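Carboxyl esterase NP (Bacillus subtilis, PDB 4CCW) hydrolyses carboxylic esters to an alcohol and a carboxylate, as a carboxylesterase of the alpha/beta hydrolase superfamily. Local coordinates at residues A85-I89 against Y107-L111; L112-D116 against M142-V146; D164-A169 against K180-W184. The contacts are given in a common frame with arbitrary orientation. Numbering follows the deposited sequence.

Contact 1 (A85-I89 against Y107-L111)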
loop_
_atom_site.group_PDB
_atom_site.type_symbol
_atom_site.label_atom_id
_atom_site.label_comp_id
_atom_site.label_asym_id
_atom_site.label_seq_id
_atom_site.Cartn_x
_atom_site.Cartn_y
_atom_site.Cartn_z
ATOM N N ALA A 85 -0.690 1.763 -10.419
ATOM C CA ALA A 85 0.051 1.581 -9.167
ATOM C C ALA A 85 0.709 2.889 -8.751
ATOM O O ALA A 85 1.655 3.357 -9.386
ATOM C CB ALA A 85 1.081 0.467 -9.303
ATOM N N VAL A 86 0.198 3.471 -7.675
ATOM C CA VAL A 86 0.570 4.825 -7.248
ATOM C C VAL A 86 1.566 4.793 -6.083
ATOM O O VAL A 86 1.294 4.158 -5.054
ATOM C CB VAL A 86 -0.683 5.594 -6.800
ATOM C CG1 VAL A 86 -0.304 6.969 -6.267
ATOM C CG2 VAL A 86 -1.686 5.697 -7.953
ATOM N N ASP A 87 2.697 5.488 -6.228
ATOM C CA ASP A 87 3.667 5.592 -5.129
ATOM C C ASP A 87 3.165 6.610 -4.113
ATOM O O ASP A 87 2.956 7.774 -4.451
ATOM C CB ASP A 87 5.065 5.987 -5.622
ATOM C CG ASP A 87 5.895 4.809 -6.110
ATOM O OD1 ASP A 87 5.496 3.643 -5.938
ATOM O OD2 ASP A 87 6.979 5.055 -6.689
ATOM N N ILE A 88 2.945 6.155 -2.878
ATOM C CA ILE A 88 2.404 7.004 -1.809
ATOM C C ILE A 88 3.345 8.155 -1.483
ATOM O O ILE A 88 4.532 7.958 -1.182
ATOM C CB ILE A 88 2.058 6.190 -0.534
ATOM C CG1 ILE A 88 0.976 5.152 -0.842
ATOM C CG2 ILE A 88 1.614 7.104 0.601
ATOM C CD1 ILE A 88 0.879 4.068 0.218
ATOM N N ILE A 89 2.795 9.362 -1.541
ATOM C CA ILE A 89 3.558 10.569 -1.297
ATOM C C ILE A 89 4.133 10.596 0.116
ATOM O O ILE A 89 3.423 10.331 1.088
ATOM C CB ILE A 89 2.710 11.833 -1.592
ATOM C CG1 ILE A 89 3.605 13.061 -1.759
ATOM C CG2 ILE A 89 1.637 12.041 -0.529
ATOM C CD1 ILE A 89 4.093 13.268 -3.174
ATOM N N TYR A 107 -3.555 13.840 3.027
ATOM C CA TYR A 107 -3.404 12.613 2.260
ATOM C C TYR A 107 -4.621 12.276 1.384
ATOM O O TYR A 107 -4.453 11.832 0.255
ATOM C CB TYR A 107 -3.033 11.445 3.183
ATOM C CG TYR A 107 -1.587 11.463 3.688
ATOM C CD1 TYR A 107 -0.508 11.487 2.797
ATOM C CD2 TYR A 107 -1.305 11.402 5.057
ATOM C CE1 TYR A 107 0.810 11.470 3.263
ATOM C CE2 TYR A 107 0.002 11.385 5.530
ATOM C CZ TYR A 107 1.056 11.415 4.635
ATOM O OH TYR A 107 2.355 11.399 5.117
ATOM N N ALA A 108 -5.837 12.478 1.892
ATOM C CA ALA A 108 -7.032 12.261 1.069
ATOM C C ALA A 108 -7.093 13.241 -0.114
ATOM O O ALA A 108 -7.459 12.852 -1.226
ATOM C CB ALA A 108 -8.305 12.337 1.899
ATOM N N ASN A 109 -6.738 14.499 0.136
ATOM C CA ASN A 109 -6.667 15.520 -0.917
ATOM C C ASN A 109 -5.566 15.221 -1.943
ATOM O O ASN A 109 -5.706 15.555 -3.118
ATOM C CB ASN A 109 -6.460 16.921 -0.327
ATOM C CG ASN A 109 -7.723 17.503 0.297
ATOM O OD1 ASN A 109 -8.843 17.100 -0.027
ATOM N ND2 ASN A 109 -7.542 18.470 1.200
ATOM N N TRP A 110 -4.475 14.600 -1.492
ATOM C CA TRP A 110 -3.404 14.168 -2.399
ATOM C C TRP A 110 -3.963 13.149 -3.368
ATOM O O TRP A 110 -3.828 13.279 -4.587
ATOM C CB TRP A 110 -2.204 13.602 -1.611
ATOM C CG TRP A 110 -1.316 12.707 -2.449
ATOM C CD1 TRP A 110 -0.436 13.088 -3.461
ATOM C CD2 TRP A 110 -1.241 11.240 -2.412
ATOM N NE1 TRP A 110 0.174 11.993 -4.025
ATOM C CE2 TRP A 110 -0.265 10.850 -3.439
ATOM C CE3 TRP A 110 -1.843 10.246 -1.642
ATOM C CZ2 TRP A 110 0.058 9.521 -3.677
ATOM C CZ3 TRP A 110 -1.510 8.909 -1.897
ATOM C CH2 TRP A 110 -0.577 8.559 -2.885
ATOM N N LEU A 111 -4.636 12.143 -2.826
ATOM C CA LEU A 111 -5.207 11.080 -3.643
ATOM C C LEU A 111 -6.340 11.595 -4.538
ATOM O O LEU A 111 -6.501 11.122 -5.671
ATOM C CB LEU A 111 -5.653 9.918 -2.753
ATOM C CG LEU A 111 -5.939 8.554 -3.399
ATOM C CD1 LEU A 111 -4.830 8.100 -4.341
ATOM C CD2 LEU A 111 -6.170 7.526 -2.305
HETATM O O HOH W 1 3.542 9.372 3.494
#

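Contact 2 (L112-D116 against M142-V146)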
loop_
_atom_site.group_PDB
_atom_site.type_symbol
_atom_site.label_atom_id
_atom_site.label_comp_id
_atom_site.label_asym_id
_atom_site.label_seq_id
_atom_site.Cartn_x
_atom_site.Cartn_y
_atom_site.Cartn_z
ATOM N N LEU A 112 -7.119 12.551 -4.028
ATOM C CA LEU A 112 -8.122 13.252 -4.838
ATOM C C LEU A 112 -7.485 13.771 -6.129
ATOM O O LEU A 112 -7.962 13.460 -7.224
ATOM C CB LEU A 112 -8.764 14.406 -4.047
ATOM C CG LEU A 112 -9.722 15.357 -4.795
ATOM C CD1 LEU A 112 -10.935 14.619 -5.334
ATOM C CD2 LEU A 112 -10.171 16.511 -3.903
ATOM N N ASP A 113 -6.401 14.540 -5.988
ATOM C CA ASP A 113 -5.637 15.055 -7.129
ATOM C C ASP A 113 -5.202 13.967 -8.113
ATOM O O ASP A 113 -5.317 14.132 -9.323
ATOM C CB ASP A 113 -4.388 15.804 -6.650
ATOM C CG ASP A 113 -4.709 17.091 -5.911
ATOM O OD1 ASP A 113 -5.876 17.534 -5.900
ATOM O OD2 ASP A 113 -3.764 17.669 -5.343
ATOM N N VAL A 114 -4.660 12.878 -7.589
ATOM C CA VAL A 114 -4.272 11.737 -8.419
ATOM C C VAL A 114 -5.466 11.234 -9.248
ATOM O O VAL A 114 -5.361 11.083 -10.471
ATOM C CB VAL A 114 -3.710 10.589 -7.552
ATOM C CG1 VAL A 114 -3.478 9.344 -8.392
ATOM C CG2 VAL A 114 -2.424 11.020 -6.857
ATOM N N PHE A 115 -6.597 10.988 -8.576
ATOM C CA PHE A 115 -7.825 10.551 -9.244
ATOM C C PHE A 115 -8.232 11.546 -10.331
ATOM O O PHE A 115 -8.431 11.161 -11.482
ATOM C CB PHE A 115 -8.965 10.414 -8.228
ATOM C CG PHE A 115 -9.072 9.056 -7.574
ATOM C CD1 PHE A 115 -8.005 8.501 -6.866
ATOM C CD2 PHE A 115 -10.277 8.364 -7.605
ATOM C CE1 PHE A 115 -8.125 7.256 -6.254
ATOM C CE2 PHE A 115 -10.407 7.117 -6.991
ATOM C CZ PHE A 115 -9.331 6.571 -6.299
ATOM N N ASP A 116 -8.336 12.828 -9.963
ATOM C CA ASP A 116 -8.748 13.872 -10.911
ATOM C C ASP A 116 -7.819 13.941 -12.130
ATOM O O ASP A 116 -8.279 14.044 -13.277
ATOM C CB ASP A 116 -8.830 15.243 -10.218
ATOM C CG ASP A 116 -9.957 15.331 -9.193
ATOM O OD1 ASP A 116 -10.879 14.477 -9.196
ATOM O OD2 ASP A 116 -9.932 16.279 -8.381
ATOM N N MET A 142 -14.613 10.142 0.840
ATOM C CA MET A 142 -15.067 10.348 -0.540
ATOM C C MET A 142 -15.659 9.094 -1.183
ATOM O O MET A 142 -15.154 8.622 -2.209
ATOM C CB MET A 142 -13.907 10.858 -1.379
ATOM C CG MET A 142 -13.215 12.044 -0.738
ATOM S SD MET A 142 -12.390 13.053 -1.949
ATOM C CE MET A 142 -11.452 14.135 -0.867
ATOM N N PRO A 143 -16.756 8.568 -0.600
ATOM C CA PRO A 143 -17.398 7.341 -1.098
ATOM C C PRO A 143 -17.875 7.453 -2.538
ATOM O O PRO A 143 -18.099 6.436 -3.209
ATOM C CB PRO A 143 -18.596 7.165 -0.158
ATOM C CG PRO A 143 -18.860 8.529 0.397
ATOM C CD PRO A 143 -17.507 9.161 0.523
ATOM N N GLU A 144 -18.042 8.691 -2.996
ATOM C CA GLU A 144 -18.502 8.990 -4.343
ATOM C C GLU A 144 -17.470 8.657 -5.433
ATOM O O GLU A 144 -17.796 8.704 -6.636
ATOM C CB GLU A 144 -18.893 10.473 -4.439
ATOM C CG GLU A 144 -17.713 11.445 -4.440
ATOM C CD GLU A 144 -17.278 11.912 -3.054
ATOM O OE1 GLU A 144 -17.771 11.372 -2.040
ATOM O OE2 GLU A 144 -16.436 12.839 -2.981
ATOM N N ARG A 145 -16.237 8.371 -5.011
ATOM C CA ARG A 145 -15.110 8.107 -5.912
ATOM C C ARG A 145 -14.611 6.667 -5.881
ATOM O O ARG A 145 -13.729 6.300 -6.663
ATOM C CB ARG A 145 -13.922 9.036 -5.600
ATOM C CG ARG A 145 -14.248 10.530 -5.617
ATOM C CD ARG A 145 -14.866 11.026 -6.932
ATOM N NE ARG A 145 -13.910 11.086 -8.045
ATOM C CZ ARG A 145 -13.038 12.081 -8.246
ATOM N NH1 ARG A 145 -13.008 13.120 -7.421
ATOM N NH2 ARG A 145 -12.206 12.049 -9.288
ATOM N N VAL A 146 -15.165 5.862 -4.979
ATOM C CA VAL A 146 -14.682 4.498 -4.778
ATOM C C VAL A 146 -15.817 3.521 -5.074
ATOM O O VAL A 146 -16.833 3.510 -4.378
ATOM C CB VAL A 146 -14.154 4.281 -3.330
ATOM C CG1 VAL A 146 -13.402 2.956 -3.209
ATOM C CG2 VAL A 146 -13.251 5.423 -2.890
#

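Contact 3 (D164-A169 against K180-W184). With VKC ((2-hydroxyethoxy)acetic acid), chain B.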
loop_
_atom_site.group_PDB
_atom_site.type_symbol
_atom_site.label_atom_id
_atom_site.label_comp_id
_atom_site.label_asym_id
_atom_site.label_seq_id
_atom_site.Cartn_x
_atom_site.Cartn_y
_atom_site.Cartn_z
ATOM N N ASP A 164 5.972 -4.388 18.876
ATOM C CA ASP A 164 7.093 -4.960 18.113
ATOM C C ASP A 164 7.216 -4.342 16.730
ATOM O O ASP A 164 8.325 -4.240 16.200
ATOM C CB ASP A 164 7.002 -6.486 17.999
ATOM C CG ASP A 164 7.613 -7.195 19.195
ATOM O OD1 ASP A 164 8.224 -6.522 20.050
ATOM O OD2 ASP A 164 7.493 -8.437 19.267
ATOM N N PHE A 165 6.096 -3.917 16.146
ATOM C CA PHE A 165 6.174 -3.261 14.847
ATOM C C PHE A 165 7.066 -2.028 14.928
ATOM O O PHE A 165 7.959 -1.852 14.095
ATOM C CB PHE A 165 4.806 -2.882 14.273
ATOM C CG PHE A 165 4.904 -2.099 12.989
ATOM C CD1 PHE A 165 5.176 -2.749 11.778
ATOM C CD2 PHE A 165 4.780 -0.705 12.993
ATOM C CE1 PHE A 165 5.278 -2.019 10.597
ATOM C CE2 PHE A 165 4.892 0.028 11.815
ATOM C CZ PHE A 165 5.141 -0.632 10.619
ATOM N N TYR A 166 6.826 -1.175 15.926
ATOM C CA TYR A 166 7.679 0.010 16.118
ATOM C C TYR A 166 9.160 -0.326 16.231
ATOM O O TYR A 166 10.015 0.363 15.656
ATOM C CB TYR A 166 7.226 0.795 17.358
ATOM C CG TYR A 166 5.896 1.489 17.165
ATOM C CD1 TYR A 166 5.818 2.643 16.404
ATOM C CD2 TYR A 166 4.725 1.012 17.759
ATOM C CE1 TYR A 166 4.624 3.301 16.206
ATOM C CE2 TYR A 166 3.503 1.685 17.579
ATOM C CZ TYR A 166 3.464 2.814 16.788
ATOM O OH TYR A 166 2.304 3.517 16.570
ATOM N N LYS A 167 9.459 -1.378 16.977
ATOM C CA LYS A 167 10.838 -1.808 17.204
ATOM C C LYS A 167 11.530 -2.350 15.950
ATOM O O LYS A 167 12.666 -1.961 15.649
ATOM C CB LYS A 167 10.888 -2.818 18.348
ATOM C CG LYS A 167 10.521 -2.182 19.684
ATOM C CD LYS A 167 10.550 -3.189 20.824
ATOM C CE LYS A 167 10.287 -2.506 22.154
ATOM N NZ LYS A 167 8.943 -1.848 22.272
ATOM N N TYR A 168 10.858 -3.245 15.225
ATOM C CA TYR A 168 11.459 -3.786 14.000
ATOM C C TYR A 168 11.590 -2.728 12.921
ATOM O O TYR A 168 12.586 -2.715 12.192
ATOM C CB TYR A 168 10.690 -5.004 13.468
ATOM C CG TYR A 168 10.977 -6.251 14.247
ATOM C CD1 TYR A 168 12.178 -6.943 14.075
ATOM C CD2 TYR A 168 10.054 -6.744 15.173
ATOM C CE1 TYR A 168 12.450 -8.092 14.802
ATOM C CE2 TYR A 168 10.317 -7.892 15.899
ATOM C CZ TYR A 168 11.516 -8.558 15.713
ATOM O OH TYR A 168 11.774 -9.698 16.435
ATOM N N ALA A 169 10.595 -1.842 12.817
ATOM C CA ALA A 169 10.656 -0.773 11.837
ATOM C C ALA A 169 11.838 0.149 12.147
ATOM O O ALA A 169 12.630 0.469 11.259
ATOM C CB ALA A 169 9.349 0.006 11.797
ATOM N N LYS A 180 16.384 -9.006 10.074
ATOM C CA LYS A 180 15.561 -9.191 11.269
ATOM C C LYS A 180 14.101 -8.887 10.972
ATOM O O LYS A 180 13.218 -9.661 11.329
ATOM C CB LYS A 180 16.018 -8.264 12.397
ATOM C CG LYS A 180 17.432 -8.491 12.902
ATOM C CD LYS A 180 17.482 -9.473 14.057
ATOM C CE LYS A 180 18.814 -9.357 14.784
ATOM N NZ LYS A 180 19.047 -10.482 15.728
ATOM N N PHE A 181 13.856 -7.745 10.333
ATOM C CA PHE A 181 12.502 -7.326 9.973
ATOM C C PHE A 181 11.806 -8.385 9.109
ATOM O O PHE A 181 10.692 -8.818 9.418
ATOM C CB PHE A 181 12.565 -5.975 9.254
ATOM C CG PHE A 181 11.225 -5.424 8.840
ATOM C CD1 PHE A 181 10.510 -4.587 9.692
ATOM C CD2 PHE A 181 10.719 -5.681 7.569
ATOM C CE1 PHE A 181 9.287 -4.058 9.307
ATOM C CE2 PHE A 181 9.502 -5.149 7.175
ATOM C CZ PHE A 181 8.787 -4.337 8.043
ATOM N N LEU A 182 12.483 -8.829 8.054
ATOM C CA LEU A 182 11.875 -9.762 7.099
ATOM C C LEU A 182 11.611 -11.164 7.673
ATOM O O LEU A 182 10.570 -11.769 7.398
ATOM C CB LEU A 182 12.690 -9.809 5.799
ATOM C CG LEU A 182 12.603 -8.539 4.936
ATOM C CD1 LEU A 182 13.547 -8.633 3.743
ATOM C CD2 LEU A 182 11.174 -8.233 4.484
ATOM N N ASN A 183 12.530 -11.654 8.496
ATOM C CA ASN A 183 12.370 -12.953 9.140
ATOM C C ASN A 183 11.234 -12.938 10.159
ATOM O O ASN A 183 10.542 -13.941 10.355
ATOM C CB ASN A 183 13.683 -13.396 9.786
ATOM C CG ASN A 183 14.776 -13.681 8.759
ATOM O OD1 ASN A 183 14.531 -13.674 7.550
ATOM N ND2 ASN A 183 15.990 -13.930 9.240
ATOM N N TRP A 184 11.052 -11.787 10.799
ATOM C CA TRP A 184 9.943 -11.576 11.712
ATOM C C TRP A 184 8.632 -11.527 10.980
ATOM O O TRP A 184 7.685 -12.201 11.374
ATOM C CB TRP A 184 10.170 -10.294 12.496
ATOM C CG TRP A 184 8.995 -9.807 13.311
ATOM C CD1 TRP A 184 8.452 -10.384 14.462
ATOM C CD2 TRP A 184 8.202 -8.586 13.084
ATOM N NE1 TRP A 184 7.413 -9.623 14.944
ATOM C CE2 TRP A 184 7.204 -8.538 14.161
ATOM C CE3 TRP A 184 8.214 -7.566 12.125
ATOM C CZ2 TRP A 184 6.277 -7.508 14.261
ATOM C CZ3 TRP A 184 7.265 -6.539 12.235
ATOM C CH2 TRP A 184 6.326 -6.507 13.278
HETATM C C VKC B . 6.218 -2.476 6.134
HETATM O O VKC B . 5.245 -2.571 6.911
HETATM C CA VKC B . 7.394 -1.620 6.544
HETATM C CD VKC B . 7.806 1.272 8.630
HETATM C CG VKC B . 7.949 -0.233 8.403
HETATM O OAD VKC B . 6.950 -0.646 7.483
HETATM O OE1 VKC B . 9.095 1.876 8.825
HETATM O OXT VKC B . 6.249 -3.062 5.030
HETATM O O HOH W 2 6.171 -9.780 17.541
#

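Contact 1 (A85-I89 against Y107-L111)
Trp-110 packs its indole against Ile-89 and the chain leaving strand 82-86. Ile-89 sits over one face of the ring. Its CG2 is 3.5 Å from the centroid of the five-membered ring and only 7° off the ring normal, a clear CH-pi contact. The backbone joins in: Ile-89 N is 3.5 Å from Trp-110 CZ2. Further back along the chain, Ile-88 CA lies 3.5 Å from Trp-110 CH2, and Val-86 CG1 packs at 3.7 Å from Trp-110 CZ2. The indole therefore follows the chain from Val-86 to Ile-89. Its polar end is also used, since Trp-110 NE1 donates a hydrogen bond to Thr-44 of strand 42-49.

Tyr-107, one turn earlier on helix 104-118, takes the other end of the contact. Tyr-107 CE1, at the ring edge, lies 3.6 Å from Ile-89 O and 3.9 Å from Ile-89 CG2. Water 1 bridges the backbone and the phenol: it donates to Ile-89 O at 2.6 Å and lies 2.9 Å from Tyr-107 OH. No direct hydrogen bond crosses the segments.

Asp-87 CB points away from the helix, and its carboxylate is hydrogen-bonded to Ser-67 and Tyr-21. All touching residues are buried. This is the helix-on-sheet packing of the alpha/beta hydrolase fold: helix 104-118 lies against the central sheet where a strand runs out into its C-terminal loop.

Contact 2 (L112-D116 against M142-V146)
Leu-112 opens the contact on helix 104-118. Its CA-to-CB bond runs sideways, but the leucine tip reaches the loop. Leu-112 CD1 is 4.0 Å from Met-142 SD and 3.3 Å from Arg-145 NH1. The methyl group thus meets a thioether and a guanidinium at once. Met-142 is where helical geometry ends after helix 130-141, and its CA-to-CB bond points toward helix 104-118.

Phe-115 comes one turn later, and its CA-to-CB bond points toward the loop. The edge of its ring faces the backbone, with Phe-115 CE2 3.4 Å from Arg-145 O. Phe-115 CB lies 3.8 Å from Arg-145 NH2, so the guanidinium passes beside the base of this side chain. The ring also meets Phe-138 of helix 130-141 and touches Met-125 of strand 123-128.

Asp-116 closes the segment at the exposed edge. Its OD1 takes two hydrogen bonds in one salt bridge: Arg-145 NH2 to Asp-116 OD1 is 2.8 Å, and Arg-145 NH1 to Asp-116 OD1 is 3.1 Å with a more bent angle of 137°. The aspartate oxygen lies near the guanidinium plane.

Arg-145 has further partners. Its NE is hydrogen-bonded to Glu-121 O and its NH2 to Ile-120 O, both just after helix 104-118. Through these bonds and the salt bridge to Asp-116, one arginine fixes the loop before strand 146-152 to the end of the helix and the chain just beyond it. It does so beside the apolar packing of Leu-112 on Met-142, away from the catalytic site.

Contact 3 (D164-A169 against K180-W184)
Phe-165, Ala-169 and Phe-181 line the pocket that holds (2-hydroxyethoxy)acetic acid, together with Ser-129 and His-273 among others. The two helices, 163-171 and 177-185, lie in the insertion between strands 146-152 and 236-241, the usual place of the cap in alpha/beta hydrolases. Their short segments cross at 143° between their N-to-C directions, only roughly antiparallel, with a closest axis approach of 10.0 Å.

Tyr-168 and Trp-184 form the main contact. The Tyr-168 ring and the five-membered ring of Trp-184 make an offset stack, with centroids 3.9 Å apart and planes at 15°. Tyr-168 CD2 comes to 3.3 Å from Trp-184 CD2. Trp-184 CB adds a CH-pi contact over the tyrosine face. Trp-184 CH2 also packs at 4.1 Å from Phe-165 CB, and Tyr-168 CB lies 3.8 Å from Phe-181 CD1.

Water 2 donates to Asp-164 OD2 at 2.6 Å and accepts from Trp-184 NE1 at 2.9 Å. VKC CA lies 3.4 Å from Phe-181 CZ, VKC CG 3.6 Å from Phe-165 CZ and VKC OE1 3.5 Å from Ala-169 CB.

No direct hydrogen bond crosses the helices. Aromatic and apolar packing joins them, with one water bridge, and they present a mainly apolar surface to the bound molecule.

How the contacts relate
Contacts 1 and 2 follow one another on helix 104-118, with centres 10 Å apart. They touch where Val-86 CG2 meets Val-114 CG1 at 4.1 Å and Asn-109 OD1 meets Met-142 CE at 4.0 Å. Contact 1 is the buried, more central one; contact 2 lies toward the surface. Contact 3 is on the opposite side of the chain's centre; its centre is about 25 Å from that of contact 1 and about 33 Å from that of contact 2. It touches the ligand, and the Phe-165 side chain is about 6 Å from that of His-273, the probable proton acceptor. The Ile-88 side chain in contact 1 is about 11 Å from that histidine.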